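Local atomic coordinates of OmpA family protein (Klebsiella pneumoniae subsp. pneumoniae, PDB entry 7RJJ), a protein that probably anchors the outer membrane to the cell wall by binding peptidoglycan through this OmpA-like domain, captured here with D-alanine in its pocket. Residues 4-9 and 113-118. Residues are numbered along the deposited sequence; the frame is centred on the assembly and turned at random.
Sequences PDVIRL and EISLVP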
ATOM      1  N   PRO A   4     -10.439  13.925  15.602  1.00 58.22           N
ATOM      2  CA  PRO A   4     -10.390  13.596  14.175  1.00 53.14           C
ATOM      3  C   PRO A   4      -8.948  13.302  13.736  1.00 50.25           C
ATOM      4  O   PRO A   4      -8.347  14.138  13.082  1.00 52.78           O
ATOM      5  CB  PRO A   4     -10.933  14.870  13.520  1.00 54.87           C
ATOM      6  CG  PRO A   4     -10.376  15.983  14.393  1.00 58.09           C
ATOM      7  CD  PRO A   4     -10.079  15.345  15.739  1.00 59.21           C
ATOM      8  N   ASP A   5      -8.433  12.131  14.112  1.00 44.75           N
ATOM      9  CA  ASP A   5      -7.034  11.765  13.779  1.00 42.59           C
ATOM     10  C   ASP A   5      -6.987  10.904  12.512  1.00 35.50           C
ATOM     11  O   ASP A   5      -7.975  10.196  12.223  1.00 33.61           O
ATOM     12  CB  ASP A   5      -6.359  11.008  14.929  1.00 46.20           C
ATOM     13  CG  ASP A   5      -6.095  11.840  16.172  1.00 52.06           C
ATOM     14  OD1 ASP A   5      -6.548  13.006  16.218  1.00 55.42           O
ATOM     15  OD2 ASP A   5      -5.432  11.316  17.089  1.00 57.23           O
ATOM     16  N   VAL A   6      -5.892  11.027  11.761  1.00 31.08           N
ATOM     17  CA  VAL A   6      -5.634  10.129  10.599  1.00 26.59           C
ATOM     18  C   VAL A   6      -5.500   8.718  11.174  1.00 25.84           C
ATOM     19  O   VAL A   6      -4.977   8.591  12.291  1.00 26.81           O
ATOM     20  CB  VAL A   6      -4.374  10.561   9.828  1.00 25.59           C
ATOM     21  CG1 VAL A   6      -3.876   9.496   8.858  1.00 23.52           C
ATOM     22  CG2 VAL A   6      -4.598  11.884   9.115  1.00 26.24           C
ATOM     23  N   ILE A   7      -6.034   7.717  10.484  1.00 23.82           N
ATOM     24  CA  ILE A   7      -5.944   6.309  10.970  1.00 24.99           C
ATOM     25  C   ILE A   7      -4.917   5.593  10.095  1.00 22.55           C
ATOM     26  O   ILE A   7      -5.095   5.583   8.884  1.00 19.61           O
ATOM     27  CB  ILE A   7      -7.321   5.613  10.927  1.00 25.67           C
ATOM     28  CG1 ILE A   7      -8.376   6.379  11.729  1.00 28.42           C
ATOM     29  CG2 ILE A   7      -7.219   4.157  11.369  1.00 26.89           C
ATOM     30  CD1 ILE A   7      -8.019   6.603  13.179  1.00 31.10           C
ATOM     31  N   ARG A   8      -3.871   5.033  10.697  1.00 24.21           N
ATOM     32  CA  ARG A   8      -2.852   4.302   9.895  1.00 23.78           C
ATOM     33  C   ARG A   8      -3.148   2.809  10.005  1.00 23.08           C
ATOM     34  O   ARG A   8      -3.270   2.319  11.140  1.00 24.85           O
ATOM     35  CB  ARG A   8      -1.444   4.685  10.358  1.00 27.24           C
ATOM     36  CG  ARG A   8      -1.122   6.132  10.027  1.00 30.62           C
ATOM     37  CD  ARG A   8       0.148   6.699  10.614  1.00 35.77           C
ATOM     38  NE  ARG A   8       0.264   8.077  10.144  1.00 39.46           N
ATOM     39  CZ  ARG A   8      -0.389   9.121  10.652  1.00 41.74           C
ATOM     40  NH1 ARG A   8      -0.204  10.323  10.129  1.00 42.14           N
ATOM     41  NH2 ARG A   8      -1.228   8.965  11.664  1.00 45.06           N
ATOM     42  N   LEU A   9      -3.331   2.135   8.870  1.00 20.36           N
ATOM     43  CA  LEU A   9      -3.594   0.679   8.916  1.00 21.03           C
ATOM     44  C   LEU A   9      -2.249  -0.035   9.023  1.00 21.16           C
ATOM     45  O   LEU A   9      -1.240   0.623   8.821  1.00 20.52           O
ATOM     46  CB  LEU A   9      -4.374   0.254   7.673  1.00 19.55           C
ATOM     47  CG  LEU A   9      -5.664   1.035   7.427  1.00 19.57           C
ATOM     48  CD1 LEU A   9      -6.462   0.407   6.297  1.00 19.35           C
ATOM     49  CD2 LEU A   9      -6.496   1.118   8.693  1.00 22.00           C
ATOM     50  N   GLU A 113       1.343   0.887   2.538  1.00 13.95           N
ATOM     51  CA  GLU A 113       0.828   1.470   3.798  1.00 15.47           C
ATOM     52  C   GLU A 113      -0.458   2.226   3.445  1.00 14.17           C
ATOM     53  O   GLU A 113      -0.472   2.872   2.370  1.00 13.92           O
ATOM     54  CB  GLU A 113       1.839   2.457   4.388  1.00 17.89           C
ATOM     55  CG  GLU A 113       3.204   1.872   4.712  1.00 20.97           C
ATOM     56  CD  GLU A 113       3.290   1.012   5.959  1.00 25.27           C
ATOM     57  OE1 GLU A 113       2.236   0.814   6.630  1.00 28.24           O
ATOM     58  OE2 GLU A 113       4.424   0.566   6.286  1.00 29.86           O
ATOM     59  N   ILE A 114      -1.494   2.108   4.270  1.00 13.86           N
ATOM     60  CA  ILE A 114      -2.777   2.825   4.018  1.00 13.57           C
ATOM     61  C   ILE A 114      -3.050   3.760   5.199  1.00 13.90           C
ATOM     62  O   ILE A 114      -2.894   3.331   6.369  1.00 14.58           O
ATOM     63  CB  ILE A 114      -3.935   1.836   3.768  1.00 14.19           C
ATOM     64  CG1 ILE A 114      -3.687   0.993   2.514  1.00 13.96           C
ATOM     65  CG2 ILE A 114      -5.268   2.567   3.687  1.00 14.62           C
ATOM     66  CD1 ILE A 114      -4.692  -0.114   2.292  1.00 15.26           C
ATOM     67  N   SER A 115      -3.376   5.014   4.890  1.00 13.43           N
ATOM     68  CA  SER A 115      -3.757   5.998   5.930  1.00 14.48           C
ATOM     69  C   SER A 115      -5.163   6.497   5.595  1.00 14.56           C
ATOM     70  O   SER A 115      -5.399   6.789   4.402  1.00 14.11           O
ATOM     71  CB  SER A 115      -2.790   7.137   6.000  1.00 14.78           C
ATOM     72  OG  SER A 115      -1.490   6.683   6.324  1.00 15.12           O
ATOM     73  N   LEU A 116      -6.059   6.547   6.581  1.00 15.61           N
ATOM     74  CA  LEU A 116      -7.440   7.056   6.329  1.00 16.08           C
ATOM     75  C   LEU A 116      -7.497   8.508   6.824  1.00 17.08           C
ATOM     76  O   LEU A 116      -7.177   8.761   7.996  1.00 18.28           O
ATOM     77  CB  LEU A 116      -8.451   6.132   7.004  1.00 17.35           C
ATOM     78  CG  LEU A 116      -8.263   4.641   6.713  1.00 16.97           C
ATOM     79  CD1 LEU A 116      -9.286   3.802   7.462  1.00 18.94           C
ATOM     80  CD2 LEU A 116      -8.333   4.357   5.226  1.00 15.53           C
ATOM     81  N   VAL A 117      -7.838   9.432   5.925  1.00 16.83           N
ATOM     82  CA  VAL A 117      -7.797  10.885   6.240  1.00 18.29           C
ATOM     83  C   VAL A 117      -9.222  11.429   6.228  1.00 19.59           C
ATOM     84  O   VAL A 117      -9.890  11.418   5.204  1.00 18.85           O
ATOM     85  CB  VAL A 117      -6.885  11.618   5.240  1.00 17.58           C
ATOM     86  CG1 VAL A 117      -6.780  13.092   5.560  1.00 19.46           C
ATOM     87  CG2 VAL A 117      -5.506  10.972   5.174  1.00 16.63           C
ATOM     88  N   PRO A 118      -9.748  11.870   7.385  1.00 22.06           N
ATOM     89  CA  PRO A 118     -11.119  12.377   7.445  1.00 23.77           C
ATOM     90  C   PRO A 118     -11.335  13.808   6.922  1.00 25.43           C
ATOM     91  O   PRO A 118     -12.447  14.086   6.479  1.00 25.80           O
ATOM     92  CB  PRO A 118     -11.426  12.319   8.951  1.00 25.88           C
ATOM     93  CG  PRO A 118     -10.079  12.513   9.617  1.00 26.04           C
ATOM     94  CD  PRO A 118      -9.085  11.838   8.696  1.00 23.40           C
TER
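E113 lies near the start of strand 112-117, against which residues 4-9 run antiparallel; its side chain is bent, and its OE2 forms a salt bridge with R111. I114 turns its carbonyl to the edge strand, where O accepts L9 N at 2.8 Å, nearly along the C=O axis. Branched at CB, I114 suits an extended strand, and its CG2, anti to the backbone N, meets L9 CD1 at 3.6 Å as the two side chains cross obliquely. S115 faces R8 in a non-hydrogen-bonded pair. Short and partly exposed, it sits beside V6 and R8: CB packs against V6 CG1 at 3.9 Å, while OG lies beside the aliphatic CG of R8. L116 and I7 form the hydrogen-bonded pair, with L116 N to I7 O at 2.7 Å and I7 N to L116 O at 2.9 Å, both in the carbonyl planes. The L116 and L9 side chains cross at about a right angle, CD1 to CD2 at 4.1 Å, their branched apolar ends suited to packing against helix 27-38. V117 and V6, both beta-branched and so favouring extended backbone, point the same way, CG2 to CG2 at 4.1 Å. P118 has no N-H to offer D5 O and instead sets its CD 4.0 Å from that oxygen; the chain turns a corner here. N-terminal residues thus add a short antiparallel edge strand to the mixed sheet of the OmpA-like alpha/beta domain, strand 112-117 pairs on its other side with strand 43-49, and helix 27-38 covers L9, I114 and L116.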